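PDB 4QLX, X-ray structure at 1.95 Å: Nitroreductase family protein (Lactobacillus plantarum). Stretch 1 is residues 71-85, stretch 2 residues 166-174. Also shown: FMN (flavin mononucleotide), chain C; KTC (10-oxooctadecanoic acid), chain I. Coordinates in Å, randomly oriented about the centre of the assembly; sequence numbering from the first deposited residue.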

ATOM      1  N   LYS A  71     -13.763 -19.619  14.197  1.00 28.53           N
ATOM      2  CA  LYS A  71     -14.815 -19.174  13.298  1.00 29.03           C
ATOM      3  C   LYS A  71     -14.227 -18.589  12.010  1.00 30.64           C
ATOM      4  O   LYS A  71     -14.718 -18.845  10.914  1.00 31.52           O
ATOM      5  N   PHE A  72     -13.180 -17.787  12.164  1.00 29.76           N
ATOM      6  CA  PHE A  72     -12.488 -17.170  11.039  1.00 25.48           C
ATOM      7  C   PHE A  72     -11.914 -18.238  10.108  1.00 28.90           C
ATOM      8  O   PHE A  72     -12.119 -18.195   8.896  1.00 27.57           O
ATOM      9  N   LYS A  73     -11.219 -19.213  10.684  1.00 26.21           N
ATOM     10  CA  LYS A  73     -10.572 -20.260   9.890  1.00 29.20           C
ATOM     11  C   LYS A  73     -11.518 -21.023   8.967  1.00 28.41           C
ATOM     12  O   LYS A  73     -11.073 -21.636   8.001  1.00 25.36           O
ATOM     13  N   GLN A  74     -12.817 -20.968   9.241  1.00 29.97           N
ATOM     14  CA  GLN A  74     -13.798 -21.616   8.372  1.00 31.16           C
ATOM     15  C   GLN A  74     -13.730 -21.112   6.933  1.00 31.54           C
ATOM     16  O   GLN A  74     -14.138 -21.806   6.009  1.00 32.45           O
ATOM     17  N   ALA A  75     -13.230 -19.890   6.757  1.00 28.67           N
ATOM     18  CA  ALA A  75     -13.187 -19.243   5.446  1.00 29.04           C
ATOM     19  C   ALA A  75     -11.742 -18.929   5.037  1.00 28.50           C
ATOM     20  O   ALA A  75     -11.505 -18.154   4.111  1.00 29.14           O
ATOM     21  N   VAL A  76     -10.789 -19.545   5.732  1.00 27.23           N
ATOM     22  CA  VAL A  76      -9.364 -19.382   5.430  1.00 26.31           C
ATOM     23  C   VAL A  76      -8.800 -20.709   4.938  1.00 25.48           C
ATOM     24  O   VAL A  76      -9.120 -21.746   5.508  1.00 27.57           O
ATOM     25  N   MET A  77      -7.989 -20.689   3.879  1.00 23.33           N
ATOM     26  CA  MET A  77      -7.375 -21.921   3.378  1.00 28.49           C
ATOM     27  C   MET A  77      -6.430 -22.498   4.432  1.00 26.48           C
ATOM     28  O   MET A  77      -5.790 -21.750   5.171  1.00 26.11           O
ATOM     29  N   LYS A  78      -6.350 -23.826   4.503  1.00 27.26           N
ATOM     30  CA  LYS A  78      -5.579 -24.483   5.562  1.00 25.18           C
ATOM     31  C   LYS A  78      -4.089 -24.160   5.481  1.00 25.35           C
ATOM     32  O   LYS A  78      -3.396 -24.144   6.496  1.00 24.50           O
ATOM     33  N   PHE A  79      -3.607 -23.864   4.278  1.00 26.04           N
ATOM     34  CA  PHE A  79      -2.232 -23.407   4.092  1.00 23.82           C
ATOM     35  C   PHE A  79      -1.892 -22.243   5.037  1.00 24.94           C
ATOM     36  O   PHE A  79      -0.755 -22.108   5.480  1.00 25.75           O
ATOM     37  N   ASN A  80      -2.887 -21.417   5.358  1.00 25.75           N
ATOM     38  CA  ASN A  80      -2.658 -20.233   6.175  1.00 23.99           C
ATOM     39  C   ASN A  80      -3.027 -20.383   7.644  1.00 23.96           C
ATOM     40  O   ASN A  80      -3.024 -19.412   8.390  1.00 26.09           O
ATOM     41  N   TYR A  81      -3.313 -21.603   8.077  1.00 25.08           N
ATOM     42  CA  TYR A  81      -3.609 -21.810   9.493  1.00 24.31           C
ATOM     43  C   TYR A  81      -2.444 -21.455  10.450  1.00 25.01           C
ATOM     44  O   TYR A  81      -2.707 -20.959  11.552  1.00 25.24           O
ATOM     45  N   PRO A  82      -1.164 -21.682  10.052  1.00 23.83           N
ATOM     46  CA  PRO A  82      -0.077 -21.278  10.965  1.00 23.40           C
ATOM     47  C   PRO A  82      -0.102 -19.801  11.388  1.00 27.42           C
ATOM     48  O   PRO A  82       0.054 -19.477  12.569  1.00 24.05           O
ATOM     49  N   GLN A  83      -0.273 -18.917  10.412  1.00 23.54           N
ATOM     50  CA  GLN A  83      -0.423 -17.495  10.686  1.00 25.09           C
ATOM     51  C   GLN A  83      -1.616 -17.218  11.595  1.00 21.08           C
ATOM     52  O   GLN A  83      -1.481 -16.532  12.595  1.00 23.07           O
ATOM     53  N   VAL A  84      -2.779 -17.760  11.255  1.00 20.93           N
ATOM     54  CA  VAL A  84      -3.972 -17.489  12.047  1.00 23.04           C
ATOM     55  C   VAL A  84      -3.845 -18.032  13.475  1.00 25.47           C
ATOM     56  O   VAL A  84      -4.087 -17.300  14.437  1.00 24.52           O
ATOM     57  N   ASP A  85      -3.438 -19.295  13.615  1.00 25.64           N
ATOM     58  CA  ASP A  85      -3.244 -19.878  14.944  1.00 23.74           C
ATOM     59  C   ASP A  85      -2.229 -19.119  15.797  1.00 22.26           C
ATOM     60  O   ASP A  85      -2.496 -18.840  16.961  1.00 22.59           O
ATOM     61  N   ALA A 166       4.499  -9.168  10.508  1.00 19.42           N
ATOM     62  CA  ALA A 166       3.204  -9.384   9.892  1.00 17.72           C
ATOM     63  C   ALA A 166       3.255 -10.121   8.564  1.00 18.25           C
ATOM     64  O   ALA A 166       4.270 -10.134   7.869  1.00 20.54           O
ATOM     65  N   ASN A 167       2.128 -10.726   8.215  1.00 19.83           N
ATOM     66  CA  ASN A 167       1.960 -11.358   6.923  1.00 20.78           C
ATOM     67  C   ASN A 167       0.629 -10.938   6.339  1.00 21.00           C
ATOM     68  O   ASN A 167      -0.397 -11.003   7.023  1.00 19.16           O
ATOM     69  N   ALA A 168       0.649 -10.488   5.086  1.00 20.56           N
ATOM     70  CA  ALA A 168      -0.581 -10.223   4.349  1.00 17.08           C
ATOM     71  C   ALA A 168      -0.952 -11.500   3.626  1.00 19.59           C
ATOM     72  O   ALA A 168      -0.067 -12.240   3.183  1.00 22.83           O
ATOM     73  N   PHE A 169      -2.246 -11.814   3.560  1.00 20.04           N
ATOM     74  CA  PHE A 169      -2.663 -13.049   2.891  1.00 20.42           C
ATOM     75  C   PHE A 169      -4.077 -12.973   2.330  1.00 20.00           C
ATOM     76  O   PHE A 169      -4.978 -12.435   2.969  1.00 25.69           O
ATOM     77  N   SER A 170      -4.263 -13.510   1.127  1.00 18.09           N
ATOM     78  CA  SER A 170      -5.580 -13.569   0.513  1.00 20.37           C
ATOM     79  C   SER A 170      -5.945 -15.000   0.146  1.00 24.78           C
ATOM     80  O   SER A 170      -6.881 -15.224  -0.623  1.00 27.46           O
ATOM     81  N   GLY A 171      -5.218 -15.965   0.715  1.00 21.67           N
ATOM     82  CA  GLY A 171      -5.531 -17.373   0.514  1.00 22.32           C
ATOM     83  C   GLY A 171      -6.749 -17.719   1.343  1.00 25.66           C
ATOM     84  O   GLY A 171      -6.629 -18.274   2.441  1.00 23.06           O
ATOM     85  N   ILE A 172      -7.925 -17.353   0.835  1.00 24.55           N
ATOM     86  CA  ILE A 172      -9.161 -17.495   1.591  1.00 26.07           C
ATOM     87  C   ILE A 172     -10.285 -18.056   0.743  1.00 28.17           C
ATOM     88  O   ILE A 172     -10.159 -18.178  -0.464  1.00 29.29           O
ATOM     89  N   ASP A 173     -11.385 -18.406   1.395  1.00 31.57           N
ATOM     90  CA  ASP A 173     -12.603 -18.795   0.703  1.00 30.24           C
ATOM     91  C   ASP A 173     -13.399 -17.528   0.389  1.00 31.43           C
ATOM     92  O   ASP A 173     -14.107 -17.000   1.246  1.00 31.15           O
ATOM     93  N   PHE A 174     -13.293 -17.050  -0.844  1.00 28.00           N
ATOM     94  CA  PHE A 174     -13.860 -15.751  -1.186  1.00 34.22           C
ATOM     95  C   PHE A 174     -15.384 -15.736  -1.201  1.00 34.02           C
ATOM     96  O   PHE A 174     -15.992 -14.680  -1.071  1.00 32.88           O
TER

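The most unusual feature of this contact is the way one side-chain amide, that of Asn80, joins stretch 1, stretch 2 and the flavin. Its CA-to-CB bond points toward stretch 2 and chi1 is m (-69°). ND2 donates to Gly171 O at 3.1 Å (N-H...O angle 144°) and also to FMN O4 at 3.1 Å (143°), while OD1 accepts from FMN N3 at 2.7 Å (135°). The amide thus offers a donor and an acceptor to the adjacent O4 and N3 of the flavin and still reaches the backbone of the other stretch. Although Asn80 stands at the N-cap position before the helix, its side chain makes no capping bond.

Gly171 makes room for this arrangement. An ideal CB on it would point toward stretch 1 and lie 2.5 Å from Asn80 ND2, a clash. Its carbonyl is shared: besides Asn80 ND2, Met77 N donates to Gly171 O at 3.1 Å (158°). The nearly linear bond from Asp173 N to Ala75 O (2.7 Å, 171°) completes a single bridge between Val76 and Ile172, whose CA atoms are 4.3 Å apart. The bridge brings the backbones so close that Ala75 O lies 3.4 Å from Ile172 CB, even though the CA-to-CB bonds of Val76 and Ile172 both point away. Their side chains nevertheless meet, Val76 CG2 to Ile172 CG2 at 4.3 Å, with chi1 t for Val76 and p for Ile172.

Phe169 is the main apolar element, with 80 Å² covered by stretch 1. It points toward that stretch with chi1 p (68°) and chi2 -90°. Phe72 starts sideways, but its t rotamer brings the ring end nearer, so that Phe72 CZ and Phe169 CZ meet at 4.0 Å, each near the plane of the other ring: an edge-to-edge approach without stacking. Val76 CG1 lies 4.4 Å from Phe169 CE2, and Val84 CG2, on a t rotamer, lies 4.3 Å from Phe169 CZ; both approach the ring obliquely.

A second polar link joins Gln83 and Asn167, both pointing toward the opposite stretch. Gln83 NE2 donates to Asn167 OD1 at 3.0 Å and 173°, and also to Asn80 OD1 at 3.0 Å and 137°, tying the two polar sites together. Gln83 is m at chi1 but between wells at chi2 (101°); Asn167 is t. Asn167 ND2 is hydrogen-bonded elsewhere in the structure.

The backbone of stretch 2 completes the flavin contact: Ser170 N donates to FMN N5 at 3.1 Å (152°), and Gly171 N makes a weak bond to FMN O4, also 3.1 Å. Met77, sideways with chi1 m, chi2 t and chi3 p, places SD 3.9 Å from Ile172 N and 3.8 Å from KTC C. The same fatty-acid terminus approaches the edge of the Phe174 ring, with Phe174 CE2 3.4 Å from KTC C.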

ATOM      1  CB  LYS A  71     -15.699 -18.141  13.998  1.00 29.03           C
ATOM      2  CG  LYS A  71     -16.669 -17.429  13.085  1.00 36.49           C
ATOM      3  CD  LYS A  71     -17.707 -18.381  12.508  1.00 39.79           C
ATOM      4  CE  LYS A  71     -18.984 -17.627  12.173  1.00 40.08           C
ATOM      5  NZ  LYS A  71     -19.943 -18.453  11.392  1.00 45.85           N
ATOM      6  CB  PHE A  72     -11.393 -16.250  11.582  1.00 26.91           C
ATOM      7  CG  PHE A  72     -10.558 -15.580  10.537  1.00 25.10           C
ATOM      8  CD1 PHE A  72     -11.124 -14.709   9.617  1.00 29.53           C
ATOM      9  CD2 PHE A  72      -9.186 -15.759  10.518  1.00 22.27           C
ATOM     10  CE1 PHE A  72     -10.336 -14.062   8.667  1.00 25.08           C
ATOM     11  CE2 PHE A  72      -8.397 -15.114   9.564  1.00 22.15           C
ATOM     12  CZ  PHE A  72      -8.977 -14.265   8.647  1.00 25.32           C
ATOM     13  CB  LYS A  73      -9.854 -21.247  10.802  1.00 30.09           C
ATOM     14  CG  LYS A  73      -8.601 -20.668  11.390  1.00 29.59           C
ATOM     15  CD  LYS A  73      -7.638 -21.737  11.833  1.00 33.33           C
ATOM     16  CE  LYS A  73      -8.160 -22.525  13.005  1.00 35.37           C
ATOM     17  NZ  LYS A  73      -7.050 -23.313  13.600  1.00 27.87           N
ATOM     18  CB  GLN A  74     -15.208 -21.398   8.903  1.00 31.23           C
ATOM     19  CG  GLN A  74     -15.483 -21.976  10.275  1.00 34.45           C
ATOM     20  CD  GLN A  74     -16.924 -21.729  10.685  1.00 44.45           C
ATOM     21  OE1 GLN A  74     -17.618 -20.889  10.089  1.00 39.64           O
ATOM     22  NE2 GLN A  74     -17.389 -22.467  11.687  1.00 47.56           N
ATOM     23  CB  ALA A  75     -14.035 -17.968   5.458  1.00 25.57           C
ATOM     24  CB  VAL A  76      -8.587 -18.893   6.670  1.00 23.95           C
ATOM     25  CG1 VAL A  76      -7.069 -18.940   6.442  1.00 20.32           C
ATOM     26  CG2 VAL A  76      -9.037 -17.475   7.053  1.00 23.99           C
ATOM     27  CB  MET A  77      -6.625 -21.673   2.062  1.00 24.31           C
ATOM     28  CG  MET A  77      -7.533 -21.271   0.905  1.00 30.25           C
ATOM     29  SD  MET A  77      -6.642 -20.729  -0.566  1.00 26.75           S
ATOM     30  CE  MET A  77      -5.811 -22.253  -1.015  1.00 30.56           C
ATOM     31  CB  LYS A  78      -5.810 -26.003   5.539  1.00 28.77           C
ATOM     32  CG  LYS A  78      -5.490 -26.720   4.221  1.00 29.47           C
ATOM     33  CD  LYS A  78      -4.840 -28.078   4.523  1.00 40.84           C
ATOM     34  CE  LYS A  78      -4.927 -29.059   3.367  1.00 36.91           C
ATOM     35  NZ  LYS A  78      -6.318 -29.564   3.187  1.00 49.15           N
ATOM     36  CB  PHE A  79      -2.012 -22.991   2.630  1.00 27.66           C
ATOM     37  CG  PHE A  79      -0.581 -22.645   2.294  1.00 27.79           C
ATOM     38  CD1 PHE A  79      -0.083 -21.369   2.526  1.00 25.20           C
ATOM     39  CD2 PHE A  79       0.260 -23.594   1.734  1.00 26.74           C
ATOM     40  CE1 PHE A  79       1.239 -21.057   2.218  1.00 28.79           C
ATOM     41  CE2 PHE A  79       1.567 -23.288   1.414  1.00 29.94           C
ATOM     42  CZ  PHE A  79       2.062 -22.017   1.652  1.00 28.89           C
ATOM     43  CB  ASN A  80      -3.411 -19.051   5.564  1.00 20.37           C
ATOM     44  CG  ASN A  80      -2.814 -18.632   4.254  1.00 19.16           C
ATOM     45  OD1 ASN A  80      -1.594 -18.539   4.131  1.00 21.62           O
ATOM     46  ND2 ASN A  80      -3.656 -18.394   3.260  1.00 20.44           N
ATOM     47  CB  TYR A  81      -4.072 -23.245   9.728  1.00 26.30           C
ATOM     48  CG  TYR A  81      -5.476 -23.514   9.231  1.00 27.63           C
ATOM     49  CD1 TYR A  81      -6.254 -22.494   8.703  1.00 28.84           C
ATOM     50  CD2 TYR A  81      -6.033 -24.787   9.306  1.00 31.66           C
ATOM     51  CE1 TYR A  81      -7.541 -22.735   8.249  1.00 27.45           C
ATOM     52  CE2 TYR A  81      -7.324 -25.036   8.851  1.00 34.52           C
ATOM     53  CZ  TYR A  81      -8.072 -24.001   8.328  1.00 32.95           C
ATOM     54  OH  TYR A  81      -9.357 -24.225   7.876  1.00 36.22           O
ATOM     55  CB  PRO A  82       1.183 -21.563  10.146  1.00 26.83           C
ATOM     56  CG  PRO A  82       0.802 -22.722   9.298  1.00 25.64           C
ATOM     57  CD  PRO A  82      -0.650 -22.516   8.947  1.00 24.17           C
ATOM     58  CB  GLN A  83      -0.585 -16.721   9.385  1.00 20.87           C
ATOM     59  CG  GLN A  83       0.561 -16.875   8.425  1.00 26.77           C
ATOM     60  CD  GLN A  83       0.268 -17.848   7.304  1.00 27.28           C
ATOM     61  OE1 GLN A  83       0.039 -19.039   7.534  1.00 24.60           O
ATOM     62  NE2 GLN A  83       0.277 -17.342   6.074  1.00 25.61           N
ATOM     63  CB  VAL A  84      -5.221 -18.074  11.403  1.00 24.02           C
ATOM     64  CG1 VAL A  84      -6.420 -17.859  12.317  1.00 27.29           C
ATOM     65  CG2 VAL A  84      -5.458 -17.436  10.041  1.00 26.98           C
ATOM     66  CB  ASP A  85      -2.810 -21.346  14.838  1.00 24.84           C
ATOM     67  CG  ASP A  85      -3.918 -22.245  14.342  1.00 25.03           C
ATOM     68  OD1 ASP A  85      -5.100 -21.839  14.409  1.00 28.67           O
ATOM     69  OD2 ASP A  85      -3.611 -23.368  13.889  1.00 30.14           O
ATOM     70  CB  ALA A 166       2.492  -8.004   9.697  1.00 15.29           C
ATOM     71  CB  ASN A 167       2.033 -12.888   7.041  1.00 18.16           C
ATOM     72  CG  ASN A 167       1.584 -13.599   5.768  1.00 22.31           C
ATOM     73  OD1 ASN A 167       0.628 -14.375   5.776  1.00 23.32           O
ATOM     74  ND2 ASN A 167       2.271 -13.326   4.664  1.00 23.16           N
ATOM     75  CB  ALA A 168      -0.408  -9.048   3.367  1.00 16.59           C
ATOM     76  CB  PHE A 169      -2.541 -14.257   3.837  1.00 19.97           C
ATOM     77  CG  PHE A 169      -3.518 -14.247   4.981  1.00 20.97           C
ATOM     78  CD1 PHE A 169      -3.186 -13.633   6.180  1.00 18.54           C
ATOM     79  CD2 PHE A 169      -4.757 -14.860   4.860  1.00 19.96           C
ATOM     80  CE1 PHE A 169      -4.069 -13.624   7.237  1.00 23.47           C
ATOM     81  CE2 PHE A 169      -5.654 -14.850   5.912  1.00 23.59           C
ATOM     82  CZ  PHE A 169      -5.307 -14.227   7.110  1.00 24.79           C
ATOM     83  CB  SER A 170      -5.639 -12.672  -0.726  1.00 26.81           C
ATOM     84  OG  SER A 170      -4.757 -13.157  -1.730  1.00 30.35           O
ATOM     85  CB  ILE A 172      -9.613 -16.147   2.180  1.00 21.25           C
ATOM     86  CG1 ILE A 172      -9.856 -15.131   1.054  1.00 24.66           C
ATOM     87  CG2 ILE A 172      -8.572 -15.624   3.159  1.00 21.58           C
ATOM     88  CD1 ILE A 172     -10.442 -13.793   1.530  1.00 24.05           C
ATOM     89  CB  ASP A 173     -13.412 -19.768   1.566  1.00 35.23           C
ATOM     90  CG  ASP A 173     -14.625 -20.337   0.846  1.00 36.31           C
ATOM     91  OD1 ASP A 173     -15.286 -19.614   0.076  1.00 36.63           O
ATOM     92  OD2 ASP A 173     -14.923 -21.526   1.052  1.00 40.58           O
ATOM     93  CB  PHE A 174     -13.321 -15.284  -2.533  1.00 29.53           C
ATOM     94  CG  PHE A 174     -11.921 -14.751  -2.460  1.00 34.81           C
ATOM     95  CD1 PHE A 174     -11.691 -13.419  -2.142  1.00 31.70           C
ATOM     96  CD2 PHE A 174     -10.832 -15.577  -2.699  1.00 32.71           C
ATOM     97  CE1 PHE A 174     -10.401 -12.922  -2.063  1.00 29.12           C
ATOM     98  CE2 PHE A 174      -9.541 -15.081  -2.620  1.00 32.92           C
ATOM     99  CZ  PHE A 174      -9.327 -13.752  -2.302  1.00 29.75           C
TER
HETATM  100  N1  FMN C 301       1.487 -15.530   2.133  1.00 20.93           N
HETATM  101  C2  FMN C 301       0.958 -16.728   2.568  1.00 22.16           C
HETATM  102  O2  FMN C 301       1.640 -17.505   3.224  1.00 24.40           O
HETATM  103  N3  FMN C 301      -0.333 -17.079   2.279  1.00 23.84           N
HETATM  104  C4  FMN C 301      -1.116 -16.218   1.548  1.00 22.66           C
HETATM  105  O4  FMN C 301      -2.269 -16.524   1.273  1.00 19.85           O
HETATM  106  C4A FMN C 301      -0.592 -15.018   1.094  1.00 22.25           C
HETATM  107  N5  FMN C 301      -1.385 -14.174   0.361  1.00 26.56           N
HETATM  108  C5A FMN C 301      -0.902 -12.965  -0.078  1.00 23.14           C
HETATM  109  C6  FMN C 301      -1.760 -12.158  -0.802  1.00 25.95           C
HETATM  110  C7  FMN C 301      -1.319 -10.929  -1.260  1.00 27.20           C
HETATM  111  C7M FMN C 301      -2.237 -10.039  -2.036  1.00 22.85           C
HETATM  112  C8  FMN C 301      -0.024 -10.526  -0.991  1.00 26.73           C
HETATM  113  C8M FMN C 301       0.397  -9.187  -1.500  1.00 23.43           C
HETATM  114  C9  FMN C 301       0.844 -11.341  -0.256  1.00 22.83           C
HETATM  115  C9A FMN C 301       0.402 -12.582   0.208  1.00 21.88           C
HETATM  116  N10 FMN C 301       1.218 -13.456   0.941  1.00 22.42           N
HETATM  117  C10 FMN C 301       0.710 -14.664   1.385  1.00 22.39           C
HETATM  118  C1' FMN C 301       2.648 -13.120   1.286  1.00 17.32           C
HETATM  119  C2' FMN C 301       3.525 -13.241   0.019  1.00 23.00           C
HETATM  120  O2' FMN C 301       3.765 -14.594  -0.302  1.00 20.43           O
HETATM  121  C3' FMN C 301       4.855 -12.504   0.161  1.00 22.04           C
HETATM  122  O3' FMN C 301       4.582 -11.115   0.228  1.00 20.19           O
HETATM  123  C4' FMN C 301       5.828 -12.722  -1.007  1.00 23.19           C
HETATM  124  O4' FMN C 301       6.243 -14.067  -1.127  1.00 23.78           O
HETATM  125  C5' FMN C 301       7.059 -11.834  -0.841  1.00 21.15           C
HETATM  126  O5' FMN C 301       7.720 -12.103   0.377  1.00 19.51           O
HETATM  127  P   FMN C 301       7.908 -10.931   1.471  1.00 20.59           P
HETATM  128  O1P FMN C 301       8.604 -11.557   2.660  1.00 19.07           O
HETATM  129  O2P FMN C 301       6.551 -10.379   1.874  1.00 21.75           O
HETATM  130  O3P FMN C 301       8.755  -9.809   0.914  1.00 19.25           O
HETATM  131  O1  KTC I 301       8.394 -21.980   4.827  1.00 53.03           O
HETATM  132  C17 KTC I 301       8.064 -20.845   4.491  1.00 47.30           C
HETATM  133  O   KTC I 301       8.587 -19.783   5.110  1.00 51.59           O
HETATM  134  C16 KTC I 301       7.074 -20.637   3.371  1.00 41.81           C
HETATM  135  C15 KTC I 301       7.728 -19.794   2.286  1.00 34.15           C
HETATM  136  C14 KTC I 301       6.727 -18.814   1.693  1.00 35.42           C
HETATM  137  C13 KTC I 301       5.599 -19.542   0.977  1.00 33.70           C
HETATM  138  C12 KTC I 301       4.666 -18.561   0.285  1.00 27.05           C
HETATM  139  C11 KTC I 301       3.814 -19.283  -0.750  1.00 30.35           C
HETATM  140  C10 KTC I 301       2.859 -18.315  -1.452  1.00 26.96           C
HETATM  141  C9  KTC I 301       1.727 -17.893  -0.531  1.00 24.56           C
HETATM  142  C8  KTC I 301       0.971 -16.783  -1.213  1.00 24.35           C
HETATM  143  O2  KTC I 301       1.513 -15.702  -1.425  1.00 20.87           O
HETATM  144  C7  KTC I 301      -0.455 -17.024  -1.645  1.00 25.71           C
HETATM  145  C6  KTC I 301      -0.979 -15.765  -2.319  1.00 28.51           C
HETATM  146  C5  KTC I 301      -2.490 -15.694  -2.180  1.00 27.90           C
HETATM  147  C4  KTC I 301      -3.159 -16.267  -3.421  1.00 28.83           C
HETATM  148  C3  KTC I 301      -4.532 -16.777  -3.028  1.00 34.96           C
HETATM  149  C2  KTC I 301      -5.569 -16.421  -4.079  1.00 38.87           C
HETATM  150  C1  KTC I 301      -6.704 -17.447  -4.087  1.00 39.87           C
HETATM  151  C   KTC I 301      -7.312 -17.672  -2.715  1.00 37.05           C